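Local coordinates for SAM-dependent O-methyltransferase (Thermotoga maritima, PDB 1O54), which probably catalyses the S-adenosyl-L-methionine-dependent methylation of N1 of adenosine 58 in tRNA, working as a homotetramer built from two dimers, at residues 84-89 and 158-163; 94-99 and 124-129; 194-199 and 229-234. All coordinates share one frame; numbering follows the deposited sequence.

Interaction 1. Residues 84-89 and 158-163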
ATOM      1  N   ASP A  84      21.993   5.395   8.994  1.00 25.43           N
ATOM      2  CA  ASP A  84      22.908   4.263   9.134  1.00 27.38           C
ATOM      3  C   ASP A  84      23.132   3.878  10.583  1.00 27.43           C
ATOM      4  O   ASP A  84      23.097   2.679  10.919  1.00 27.56           O
ATOM      5  CB  ASP A  84      24.278   4.517   8.505  1.00 27.55           C
ATOM      6  CG  ASP A  84      24.221   4.725   7.009  1.00 30.62           C
ATOM      7  OD1 ASP A  84      23.367   4.106   6.310  1.00 33.64           O
ATOM      8  OD2 ASP A  84      25.022   5.501   6.439  1.00 31.49           O
ATOM      9  N   GLU A  85      23.368   4.873  11.436  1.00 27.58           N
ATOM     10  CA  GLU A  85      23.571   4.632  12.867  1.00 28.27           C
ATOM     11  C   GLU A  85      22.337   4.044  13.540  1.00 29.33           C
ATOM     12  O   GLU A  85      22.465   3.105  14.310  1.00 31.02           O
ATOM     13  CB  GLU A  85      23.979   5.902  13.602  1.00 28.83           C
ATOM     14  CG  GLU A  85      25.367   6.417  13.211  1.00 30.86           C
ATOM     15  CD  GLU A  85      26.512   5.703  13.904  1.00 35.61           C
ATOM     16  OE1 GLU A  85      26.280   4.806  14.731  1.00 38.86           O
ATOM     17  OE2 GLU A  85      27.686   6.038  13.613  1.00 39.41           O
ATOM     18  N   ILE A  86      21.173   4.590  13.239  1.00 29.46           N
ATOM     19  CA  ILE A  86      19.913   4.099  13.810  1.00 31.40           C
ATOM     20  C   ILE A  86      19.659   2.665  13.377  1.00 33.37           C
ATOM     21  O   ILE A  86      19.311   1.812  14.209  1.00 33.87           O
ATOM     22  CB  ILE A  86      18.791   5.020  13.423  1.00 31.42           C
ATOM     23  CG1 ILE A  86      18.879   6.309  14.230  1.00 31.86           C
ATOM     24  CG2 ILE A  86      17.393   4.369  13.626  1.00 31.93           C
ATOM     25  CD1 ILE A  86      18.095   7.404  13.660  1.00 31.52           C
ATOM     26  N   MET A  87      19.868   2.368  12.101  1.00 34.93           N
ATOM     27  CA  MET A  87      19.609   1.009  11.603  1.00 37.84           C
ATOM     28  C   MET A  87      20.651  -0.021  12.038  1.00 41.29           C
ATOM     29  O   MET A  87      20.278  -1.182  12.292  1.00 42.55           O
ATOM     30  CB  MET A  87      19.484   0.988  10.083  1.00 37.48           C
ATOM     31  CG  MET A  87      18.394   1.858   9.517  1.00 38.52           C
ATOM     32  SD  MET A  87      16.726   1.491  10.148  1.00 39.32           S
ATOM     33  CE  MET A  87      16.392  -0.039   9.216  1.00 42.85           C
ATOM     34  N   ASN A  88      21.923   0.378  12.133  1.00 43.82           N
ATOM     35  CA  ASN A  88      23.048  -0.547  12.472  1.00 46.68           C
ATOM     36  C   ASN A  88      23.287  -0.577  13.964  1.00 48.54           C
ATOM     37  O   ASN A  88      24.421  -0.858  14.471  1.00 48.93           O
ATOM     38  CB  ASN A  88      24.336  -0.151  11.754  1.00 47.38           C
ATOM     39  CG  ASN A  88      24.331  -0.559  10.293  1.00 49.36           C
ATOM     40  OD1 ASN A  88      24.733  -1.686   9.949  1.00 52.19           O
ATOM     41  ND2 ASN A  88      23.870   0.341   9.429  1.00 49.21           N
ATOM     42  N   MET A  89      22.164  -0.364  14.635  1.00 49.85           N
ATOM     43  CA  MET A  89      22.050  -0.165  16.046  1.00 51.65           C
ATOM     44  C   MET A  89      22.406  -1.504  16.650  1.00 53.36           C
ATOM     45  O   MET A  89      21.659  -2.466  16.491  1.00 54.44           O
ATOM     46  CB  MET A  89      20.588   0.223  16.294  1.00 50.95           C
ATOM     47  CG  MET A  89      20.166   0.699  17.638  1.00 50.69           C
ATOM     48  SD  MET A  89      20.612   2.424  18.063  1.00 47.31           S
ATOM     49  CE  MET A  89      21.728   1.819  19.676  1.00 36.76           C
ATOM     50  N   THR A 158      25.865  11.426  22.173  1.00 27.18           N
ATOM     51  CA  THR A 158      27.219  11.993  22.230  1.00 28.42           C
ATOM     52  C   THR A 158      28.025  11.630  20.952  1.00 29.87           C
ATOM     53  O   THR A 158      28.605  12.510  20.284  1.00 29.90           O
ATOM     54  CB  THR A 158      27.920  11.509  23.512  1.00 29.22           C
ATOM     55  OG1 THR A 158      27.222  12.025  24.666  1.00 27.44           O
ATOM     56  CG2 THR A 158      29.318  12.065  23.606  1.00 31.28           C
ATOM     57  N   LYS A 159      28.004  10.348  20.613  1.00 31.28           N
ATOM     58  CA  LYS A 159      28.649   9.821  19.407  1.00 33.03           C
ATOM     59  C   LYS A 159      28.104  10.521  18.157  1.00 32.82           C
ATOM     60  O   LYS A 159      28.848  10.748  17.214  1.00 33.35           O
ATOM     61  CB  LYS A 159      28.423   8.308  19.271  1.00 33.33           C
ATOM     62  CG  LYS A 159      29.102   7.413  20.292  1.00 38.18           C
ATOM     63  CD  LYS A 159      28.690   5.941  20.074  1.00 42.57           C
ATOM     64  CE  LYS A 159      29.320   4.984  21.108  1.00 45.36           C
ATOM     65  NZ  LYS A 159      28.763   3.589  21.019  1.00 46.41           N
ATOM     66  N   TRP A 160      26.812  10.883  18.165  1.00 31.45           N
ATOM     67  CA  TRP A 160      26.151  11.423  16.986  1.00 31.18           C
ATOM     68  C   TRP A 160      26.213  12.946  16.931  1.00 31.47           C
ATOM     69  O   TRP A 160      25.620  13.549  16.032  1.00 32.65           O
ATOM     70  CB  TRP A 160      24.688  10.945  16.873  1.00 30.56           C
ATOM     71  CG  TRP A 160      24.515   9.470  16.825  1.00 28.80           C
ATOM     72  CD1 TRP A 160      25.459   8.525  16.467  1.00 28.77           C
ATOM     73  CD2 TRP A 160      23.344   8.742  17.177  1.00 27.70           C
ATOM     74  NE1 TRP A 160      24.937   7.262  16.586  1.00 28.59           N
ATOM     75  CE2 TRP A 160      23.634   7.364  17.024  1.00 28.87           C
ATOM     76  CE3 TRP A 160      22.062   9.110  17.635  1.00 27.55           C
ATOM     77  CZ2 TRP A 160      22.703   6.362  17.293  1.00 26.89           C
ATOM     78  CZ3 TRP A 160      21.133   8.102  17.907  1.00 25.38           C
ATOM     79  CH2 TRP A 160      21.455   6.752  17.727  1.00 28.71           C
ATOM     80  N   GLY A 161      26.918  13.557  17.892  1.00 31.49           N
ATOM     81  CA  GLY A 161      27.171  15.003  17.897  1.00 31.64           C
ATOM     82  C   GLY A 161      25.986  15.864  18.286  1.00 30.85           C
ATOM     83  O   GLY A 161      25.900  17.047  17.921  1.00 31.86           O
ATOM     84  N   LEU A 162      25.083  15.275  19.049  1.00 29.37           N
ATOM     85  CA  LEU A 162      23.813  15.922  19.382  1.00 28.14           C
ATOM     86  C   LEU A 162      23.532  16.094  20.884  1.00 27.45           C
ATOM     87  O   LEU A 162      22.552  16.739  21.275  1.00 26.94           O
ATOM     88  CB  LEU A 162      22.705  15.112  18.741  1.00 28.24           C
ATOM     89  CG  LEU A 162      22.731  15.147  17.200  1.00 27.46           C
ATOM     90  CD1 LEU A 162      21.847  14.006  16.673  1.00 27.77           C
ATOM     91  CD2 LEU A 162      22.291  16.497  16.682  1.00 28.20           C
ATOM     92  N   ILE A 163      24.400  15.585  21.741  1.00 26.77           N
ATOM     93  CA  ILE A 163      24.113  15.630  23.194  1.00 26.78           C
ATOM     94  C   ILE A 163      23.955  17.026  23.791  1.00 26.41           C
ATOM     95  O   ILE A 163      23.186  17.215  24.739  1.00 26.77           O
ATOM     96  CB  ILE A 163      25.154  14.806  23.967  1.00 27.03           C
ATOM     97  CG1 ILE A 163      24.708  14.598  25.418  1.00 25.58           C
ATOM     98  CG2 ILE A 163      26.525  15.483  23.927  1.00 27.69           C
ATOM     99  CD1 ILE A 163      23.441  13.835  25.562  1.00 26.87           C
TER

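Interaction 2. Residues 94-99 and 124-129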
ATOM      1  N   GLN A  94      14.065  -1.683  20.496  1.00 41.22           N
ATOM      2  CA  GLN A  94      12.959  -1.122  19.722  1.00 40.22           C
ATOM      3  C   GLN A  94      13.204   0.352  19.388  1.00 39.20           C
ATOM      4  O   GLN A  94      13.624   1.135  20.249  1.00 38.83           O
ATOM      5  CB  GLN A  94      11.660  -1.252  20.513  1.00 40.55           C
ATOM      6  N   ILE A  95      12.898   0.744  18.146  1.00 37.13           N
ATOM      7  CA  ILE A  95      13.097   2.129  17.729  1.00 35.02           C
ATOM      8  C   ILE A  95      11.881   2.641  17.001  1.00 34.16           C
ATOM      9  O   ILE A  95      11.067   1.852  16.522  1.00 33.16           O
ATOM     10  CB  ILE A  95      14.320   2.262  16.806  1.00 35.18           C
ATOM     11  CG1 ILE A  95      14.151   1.435  15.534  1.00 35.31           C
ATOM     12  CG2 ILE A  95      15.586   1.804  17.531  1.00 34.59           C
ATOM     13  CD1 ILE A  95      15.080   1.834  14.402  1.00 36.82           C
ATOM     14  N   VAL A  96      11.789   3.964  16.908  1.00 32.32           N
ATOM     15  CA  VAL A  96      10.961   4.599  15.885  1.00 31.29           C
ATOM     16  C   VAL A  96      11.807   4.648  14.612  1.00 31.44           C
ATOM     17  O   VAL A  96      12.923   5.213  14.624  1.00 31.82           O
ATOM     18  CB  VAL A  96      10.526   6.024  16.269  1.00 30.82           C
ATOM     19  CG1 VAL A  96       9.666   6.623  15.165  1.00 30.31           C
ATOM     20  CG2 VAL A  96       9.750   6.024  17.586  1.00 30.43           C
ATOM     21  N   TYR A  97      11.315   4.048  13.532  1.00 30.79           N
ATOM     22  CA  TYR A  97      12.112   3.934  12.310  1.00 31.51           C
ATOM     23  C   TYR A  97      12.141   5.276  11.606  1.00 31.20           C
ATOM     24  O   TYR A  97      11.180   6.049  11.719  1.00 29.64           O
ATOM     25  CB  TYR A  97      11.565   2.841  11.379  1.00 32.48           C
ATOM     26  CG  TYR A  97      11.893   1.463  11.924  1.00 36.28           C
ATOM     27  CD1 TYR A  97      11.111   0.889  12.906  1.00 38.73           C
ATOM     28  CD2 TYR A  97      13.007   0.751  11.462  1.00 40.74           C
ATOM     29  CE1 TYR A  97      11.421  -0.371  13.437  1.00 42.44           C
ATOM     30  CE2 TYR A  97      13.321  -0.511  11.988  1.00 43.77           C
ATOM     31  CZ  TYR A  97      12.519  -1.059  12.973  1.00 43.55           C
ATOM     32  OH  TYR A  97      12.820  -2.314  13.500  1.00 47.78           O
ATOM     33  N   PRO A  98      13.230   5.550  10.890  1.00 31.02           N
ATOM     34  CA  PRO A  98      13.378   6.775  10.101  1.00 31.08           C
ATOM     35  C   PRO A  98      12.231   7.178   9.193  1.00 31.42           C
ATOM     36  O   PRO A  98      11.927   8.365   9.098  1.00 32.11           O
ATOM     37  CB  PRO A  98      14.595   6.455   9.221  1.00 31.35           C
ATOM     38  CG  PRO A  98      15.441   5.620  10.123  1.00 32.35           C
ATOM     39  CD  PRO A  98      14.448   4.696  10.813  1.00 32.10           C
ATOM     40  N   LYS A  99      11.600   6.214   8.506  1.00 31.02           N
ATOM     41  CA  LYS A  99      10.438   6.549   7.669  1.00 30.66           C
ATOM     42  C   LYS A  99       9.357   7.244   8.508  1.00 29.34           C
ATOM     43  O   LYS A  99       8.630   8.111   8.027  1.00 30.18           O
ATOM     44  CB  LYS A  99       9.837   5.298   6.997  1.00 32.44           C
ATOM     45  CG  LYS A  99       9.086   4.313   7.922  1.00 34.67           C
ATOM     46  CD  LYS A  99       8.271   3.319   7.097  1.00 38.78           C
ATOM     47  CE  LYS A  99       7.272   2.576   7.882  1.00 41.24           C
ATOM     48  NZ  LYS A  99       6.042   3.289   8.182  1.00 37.60           N
ATOM     49  N   GLY A 124      17.501   6.509  21.829  1.00 26.20           N
ATOM     50  CA  GLY A 124      17.706   7.880  21.410  1.00 25.89           C
ATOM     51  C   GLY A 124      17.518   8.126  19.937  1.00 26.68           C
ATOM     52  O   GLY A 124      17.817   9.238  19.465  1.00 25.75           O
ATOM     53  N   ALA A 125      16.999   7.133  19.191  1.00 26.64           N
ATOM     54  CA  ALA A 125      16.887   7.290  17.729  1.00 26.25           C
ATOM     55  C   ALA A 125      15.953   8.449  17.355  1.00 26.45           C
ATOM     56  O   ALA A 125      16.325   9.364  16.588  1.00 27.48           O
ATOM     57  CB  ALA A 125      16.433   5.992  17.070  1.00 26.06           C
ATOM     58  N   MET A 126      14.740   8.464  17.892  1.00 25.14           N
ATOM     59  CA  MET A 126      13.812   9.566  17.623  1.00 24.77           C
ATOM     60  C   MET A 126      14.339  10.870  18.246  1.00 23.17           C
ATOM     61  O   MET A 126      14.204  11.948  17.680  1.00 24.01           O
ATOM     62  CB  MET A 126      12.444   9.255  18.166  1.00 25.14           C
ATOM     63  CG  MET A 126      11.473  10.364  18.147  1.00 27.98           C
ATOM     64  SD  MET A 126      11.055  10.686  16.380  1.00 38.22           S
ATOM     65  CE  MET A 126      10.157  12.092  16.419  1.00 41.71           C
ATOM     66  N   CYS A 127      14.881  10.731  19.451  1.00 23.44           N
ATOM     67  CA  CYS A 127      15.528  11.851  20.167  1.00 23.54           C
ATOM     68  C   CYS A 127      16.538  12.586  19.279  1.00 23.14           C
ATOM     69  O   CYS A 127      16.530  13.827  19.166  1.00 22.48           O
ATOM     70  CB  CYS A 127      16.157  11.392  21.465  1.00 25.17           C
ATOM     71  SG  CYS A 127      16.492  12.834  22.504  1.00 27.54           S
ATOM     72  N   ALA A 128      17.354  11.808  18.584  1.00 22.29           N
ATOM     73  CA  ALA A 128      18.330  12.379  17.665  1.00 23.07           C
ATOM     74  C   ALA A 128      17.717  13.182  16.545  1.00 22.66           C
ATOM     75  O   ALA A 128      18.246  14.243  16.170  1.00 22.91           O
ATOM     76  CB  ALA A 128      19.204  11.248  17.098  1.00 23.12           C
ATOM     77  N   VAL A 129      16.631  12.674  15.967  1.00 22.25           N
ATOM     78  CA  VAL A 129      15.956  13.378  14.896  1.00 22.78           C
ATOM     79  C   VAL A 129      15.434  14.742  15.398  1.00 23.21           C
ATOM     80  O   VAL A 129      15.565  15.798  14.731  1.00 22.83           O
ATOM     81  CB  VAL A 129      14.791  12.525  14.320  1.00 23.38           C
ATOM     82  CG1 VAL A 129      13.961  13.307  13.346  1.00 25.91           C
ATOM     83  CG2 VAL A 129      15.380  11.281  13.669  1.00 25.24           C
TER

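Interaction 3. Residues 194-199 and 229-234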
ATOM      1  N   ASN A 194      -2.527   7.000  29.465  1.00 26.98           N
ATOM      2  CA  ASN A 194      -2.307   7.368  30.852  1.00 26.81           C
ATOM      3  C   ASN A 194      -1.486   8.645  31.065  1.00 27.30           C
ATOM      4  O   ASN A 194      -1.318   9.077  32.201  1.00 27.70           O
ATOM      5  CB  ASN A 194      -1.665   6.203  31.606  1.00 27.35           C
ATOM      6  CG  ASN A 194      -2.638   5.063  31.834  1.00 28.09           C
ATOM      7  OD1 ASN A 194      -3.839   5.282  31.979  1.00 28.31           O
ATOM      8  ND2 ASN A 194      -2.133   3.848  31.841  1.00 30.62           N
ATOM      9  N   TYR A 195      -0.969   9.235  29.988  1.00 26.28           N
ATOM     10  CA  TYR A 195      -0.114  10.417  30.087  1.00 26.33           C
ATOM     11  C   TYR A 195      -0.591  11.644  29.305  1.00 25.96           C
ATOM     12  O   TYR A 195       0.038  12.711  29.395  1.00 25.34           O
ATOM     13  CB  TYR A 195       1.290  10.029  29.665  1.00 26.66           C
ATOM     14  CG  TYR A 195       1.838   8.949  30.563  1.00 28.94           C
ATOM     15  CD1 TYR A 195       1.837   7.610  30.164  1.00 29.56           C
ATOM     16  CD2 TYR A 195       2.294   9.251  31.838  1.00 32.93           C
ATOM     17  CE1 TYR A 195       2.316   6.634  30.969  1.00 33.47           C
ATOM     18  CE2 TYR A 195       2.761   8.269  32.664  1.00 34.45           C
ATOM     19  CZ  TYR A 195       2.782   6.960  32.233  1.00 36.76           C
ATOM     20  OH  TYR A 195       3.261   5.983  33.099  1.00 40.25           O
ATOM     21  N   ILE A 196      -1.703  11.520  28.599  1.00 25.96           N
ATOM     22  CA  ILE A 196      -2.166  12.596  27.713  1.00 27.41           C
ATOM     23  C   ILE A 196      -2.475  13.885  28.482  1.00 26.83           C
ATOM     24  O   ILE A 196      -2.166  14.971  27.994  1.00 26.18           O
ATOM     25  CB  ILE A 196      -3.400  12.170  26.902  1.00 28.15           C
ATOM     26  CG1 ILE A 196      -3.140  10.923  26.064  1.00 31.82           C
ATOM     27  CG2 ILE A 196      -3.872  13.307  25.998  1.00 30.76           C
ATOM     28  CD1 ILE A 196      -2.000  10.998  25.167  1.00 33.24           C
ATOM     29  N   ASP A 197      -3.062  13.785  29.669  1.00 26.72           N
ATOM     30  CA  ASP A 197      -3.316  14.992  30.486  1.00 26.68           C
ATOM     31  C   ASP A 197      -2.032  15.764  30.774  1.00 25.88           C
ATOM     32  O   ASP A 197      -1.972  16.975  30.602  1.00 25.02           O
ATOM     33  CB  ASP A 197      -4.090  14.677  31.766  0.65 27.69           C
ATOM     34  CG  ASP A 197      -3.394  13.695  32.677  0.65 29.24           C
ATOM     35  OD1 ASP A 197      -2.476  12.923  32.271  0.65 30.64           O
ATOM     36  OD2 ASP A 197      -3.765  13.629  33.863  0.65 36.31           O
ATOM     37  N   LYS A 198      -0.988  15.062  31.197  1.00 25.66           N
ATOM     38  CA  LYS A 198       0.280  15.717  31.505  1.00 24.92           C
ATOM     39  C   LYS A 198       0.906  16.350  30.267  1.00 23.72           C
ATOM     40  O   LYS A 198       1.520  17.405  30.374  1.00 22.78           O
ATOM     41  CB  LYS A 198       1.251  14.689  32.083  1.00 26.09           C
ATOM     42  CG  LYS A 198       0.844  14.085  33.431  1.00 28.98           C
ATOM     43  CD  LYS A 198       0.337  15.110  34.393  1.00 33.48           C
ATOM     44  N   CYS A 199       0.777  15.668  29.120  1.00 22.97           N
ATOM     45  CA  CYS A 199       1.229  16.190  27.831  1.00 23.39           C
ATOM     46  C   CYS A 199       0.514  17.478  27.481  1.00 22.28           C
ATOM     47  O   CYS A 199       1.133  18.475  27.161  1.00 23.20           O
ATOM     48  CB  CYS A 199       1.069  15.142  26.713  1.00 23.49           C
ATOM     49  SG  CYS A 199       2.085  13.676  27.003  1.00 25.62           S
ATOM     50  N   LEU A 229      -9.967  15.862  26.015  1.00 27.77           N
ATOM     51  CA  LEU A 229      -9.174  17.052  26.358  1.00 27.45           C
ATOM     52  C   LEU A 229      -9.240  18.111  25.245  1.00 26.66           C
ATOM     53  O   LEU A 229      -9.743  17.824  24.146  1.00 26.16           O
ATOM     54  CB  LEU A 229      -7.724  16.648  26.591  1.00 28.43           C
ATOM     55  CG  LEU A 229      -7.392  15.950  27.906  1.00 32.52           C
ATOM     56  CD1 LEU A 229      -6.063  15.295  27.757  1.00 36.68           C
ATOM     57  CD2 LEU A 229      -7.360  16.951  29.013  1.00 36.21           C
ATOM     58  N   PRO A 230      -8.801  19.348  25.522  1.00 25.70           N
ATOM     59  CA  PRO A 230      -8.804  20.394  24.496  1.00 24.96           C
ATOM     60  C   PRO A 230      -7.676  20.225  23.443  1.00 24.11           C
ATOM     61  O   PRO A 230      -6.628  20.883  23.495  1.00 23.06           O
ATOM     62  CB  PRO A 230      -8.682  21.687  25.313  1.00 25.28           C
ATOM     63  CG  PRO A 230      -8.994  21.307  26.700  1.00 26.47           C
ATOM     64  CD  PRO A 230      -8.421  19.914  26.822  1.00 26.94           C
ATOM     65  N   PHE A 231      -7.991  19.364  22.489  1.00 23.08           N
ATOM     66  CA  PHE A 231      -7.136  19.040  21.341  1.00 23.54           C
ATOM     67  C   PHE A 231      -7.998  19.123  20.091  1.00 24.55           C
ATOM     68  O   PHE A 231      -9.188  18.678  20.092  1.00 25.41           O
ATOM     69  CB  PHE A 231      -6.615  17.626  21.458  1.00 24.53           C
ATOM     70  CG  PHE A 231      -5.401  17.462  22.357  1.00 24.10           C
ATOM     71  CD1 PHE A 231      -5.486  16.726  23.547  1.00 25.27           C
ATOM     72  CD2 PHE A 231      -4.185  18.022  22.005  1.00 22.18           C
ATOM     73  CE1 PHE A 231      -4.365  16.552  24.345  1.00 26.57           C
ATOM     74  CE2 PHE A 231      -3.069  17.841  22.803  1.00 25.05           C
ATOM     75  CZ  PHE A 231      -3.157  17.090  23.958  1.00 24.37           C
ATOM     76  N   ILE A 232      -7.427  19.690  19.028  1.00 22.93           N
ATOM     77  CA  ILE A 232      -8.088  19.749  17.726  1.00 23.48           C
ATOM     78  C   ILE A 232      -7.140  19.203  16.675  1.00 22.77           C
ATOM     79  O   ILE A 232      -5.973  18.851  16.993  1.00 22.95           O
ATOM     80  CB  ILE A 232      -8.554  21.200  17.405  1.00 23.47           C
ATOM     81  CG1 ILE A 232      -7.335  22.118  17.261  1.00 25.72           C
ATOM     82  CG2 ILE A 232      -9.534  21.693  18.493  1.00 25.26           C
ATOM     83  CD1 ILE A 232      -7.687  23.445  16.610  1.00 27.34           C
ATOM     84  N   ARG A 233      -7.618  19.159  15.408  1.00 23.22           N
ATOM     85  CA  ARG A 233      -6.794  18.694  14.279  1.00 24.42           C
ATOM     86  C   ARG A 233      -6.191  17.322  14.624  1.00 23.75           C
ATOM     87  O   ARG A 233      -5.012  17.050  14.382  1.00 23.51           O
ATOM     88  CB  ARG A 233      -5.714  19.725  13.914  1.00 25.02           C
ATOM     89  CG  ARG A 233      -6.267  21.080  13.473  1.00 29.41           C
ATOM     90  CD  ARG A 233      -5.159  22.053  13.068  1.00 33.82           C
ATOM     91  NE  ARG A 233      -4.797  21.901  11.669  1.00 37.61           N
ATOM     92  CZ  ARG A 233      -3.750  22.458  11.083  1.00 40.76           C
ATOM     93  NH1 ARG A 233      -2.913  23.220  11.755  1.00 44.89           N
ATOM     94  NH2 ARG A 233      -3.546  22.263   9.805  1.00 41.92           N
ATOM     95  N   ILE A 234      -7.026  16.430  15.146  1.00 23.15           N
ATOM     96  CA  ILE A 234      -6.538  15.074  15.482  1.00 23.28           C
ATOM     97  C   ILE A 234      -6.499  14.272  14.198  1.00 23.20           C
ATOM     98  O   ILE A 234      -7.518  14.173  13.452  1.00 23.92           O
ATOM     99  CB  ILE A 234      -7.454  14.385  16.536  1.00 23.88           C
ATOM    100  CG1 ILE A 234      -7.426  15.161  17.840  1.00 25.82           C
ATOM    101  CG2 ILE A 234      -6.978  12.950  16.801  1.00 26.32           C
ATOM    102  CD1 ILE A 234      -8.518  14.820  18.771  1.00 29.16           C
TER

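Interaction 1. Residues 84-89 and 158-163
E85 climbs along the pyrrole side of the W160 indole, and almost every atom of its side chain finds the same nitrogen. CB comes first, 3.4 Å from NE1 of W160 and 3.7 Å from CE2 of the same ring. CG is anti to the carbonyl carbon (chi1 -67°), and a bend at chi2 carries the chain on along the NE1 edge of the indole, bringing CG and then CD of E85 each to 3.5 Å from W160 NE1. At the tip, OE1 lies at the ring edge and takes a weak hydrogen bond from NE1 of W160 (3.4 Å, 149° at the hydrogen), the carboxylate being turned 49° from the indole plane. The stronger claim on OE1 is a salt bridge from R25. Two helix C-termini meet here in the class I methyltransferase domain: helix 82-87 is ending, and helix 147-159 closes in a Schellman motif in which G161 takes positive phi. Cutting E85 back to an alanine is likely to leave R25 without this carboxylate mate and W160 NE1 without its weak acceptor. The benzo end of the indole meets apolar atoms: SD of M89 stands at its edge, 4.4 Å from CH2 of W160, and CG1 of I86 approaches obliquely at the same distance from that carbon. On helix 125-134, A128 also packs against W160.

Interaction 2. Residues 94-99 and 124-129
Apolar packing carries this contact, with I95 and V96 set against the first turn of helix 125-134. CB of I95 meets CB of A125 at 4.3 Å, while CB of V96 comes to 4.2 Å from CB of M126, so two successive residues of the loop pair with two successive residues of the helix. The A125 methyl, CB, also lies 4.3 Å from O of V96. M126 begins by pointing at the loop, but its chain then leads away, with CG anti to the backbone N (chi1 171°), to S101 and I104 of helix 98-107. Backbone hydrogen bonding belongs to the helix itself, where O of G124, the N-cap residue, accepts from N of A128 (2.8 Å). G124 and A125 close the glycine-rich turn after strand 115-119, consistent with the Rossmann-like cofactor loop of class I methyltransferases. V96 also touches D188, a predicted S-adenosyl-L-methionine ligand. Around the contact, I86 of helix 82-87 packs on both I95 and A125, helix 98-107 flanks M126 and V129, and F186 of strand 182-187 lies against V96 and M126.

Interaction 3. Residues 194-199 and 229-234
The chi1 of I196, -58°, turns CG1 back beside the backbone N and sends CG2 to the carbonyl-carbon side, from where this methyl meets both L229 and F231. L229 answers with CG anti to its own carbonyl carbon (chi1 -76°), which carries CD1 forward to the helix. The two methyl carbons, I196 CG2 and L229 CD1, are 3.4 Å apart, tighter than usual for carbons in van der Waals contact. CE1 of F231 lies 3.7 Å from the same I196 CG2, the methyl approaching the ring obliquely. L229 CD1 also reaches the backbone at the start of the helix, 3.9 Å from N of D197. The segments join the beginning of helix 196-202 to the turn leading from helix 216-228 into strand 231-232, an inverse gamma turn centred on P230 with F231 N bonded to L229 O (2.9 Å). L226 of helix 216-228 touches both I196 and F231, and W200 packs edge-to-face with F231 while its NE1 bonds to P230 O. The side-chain contacts that carry the junction are between hydrocarbon groups, one branched methyl being shared by two partners, so that the attachment probably depends on the fit of the surfaces and not on directed polar bonds.

Interactions 1 and 2 are neighbours, their centres 10 Å apart, and they touch directly: the end of helix 82-87 and the loop after helix 147-159 both lean on helix 125-134. Along the chain, interaction 2 falls between the two segments of interaction 1, so the two contacts bring segments from helices 82-87, 98-107, 125-134 and 147-159 together. Interaction 3 comes later in sequence and lies apart, its centre about 31 Å from that of interaction 1 and 22 Å from that of interaction 2, where helix 196-202 meets the turn into strand 231-232. All three belong to the methyltransferase domain, and each has residues in its segments that also touch the second subunit, so they lie close to an interface of the tetramer.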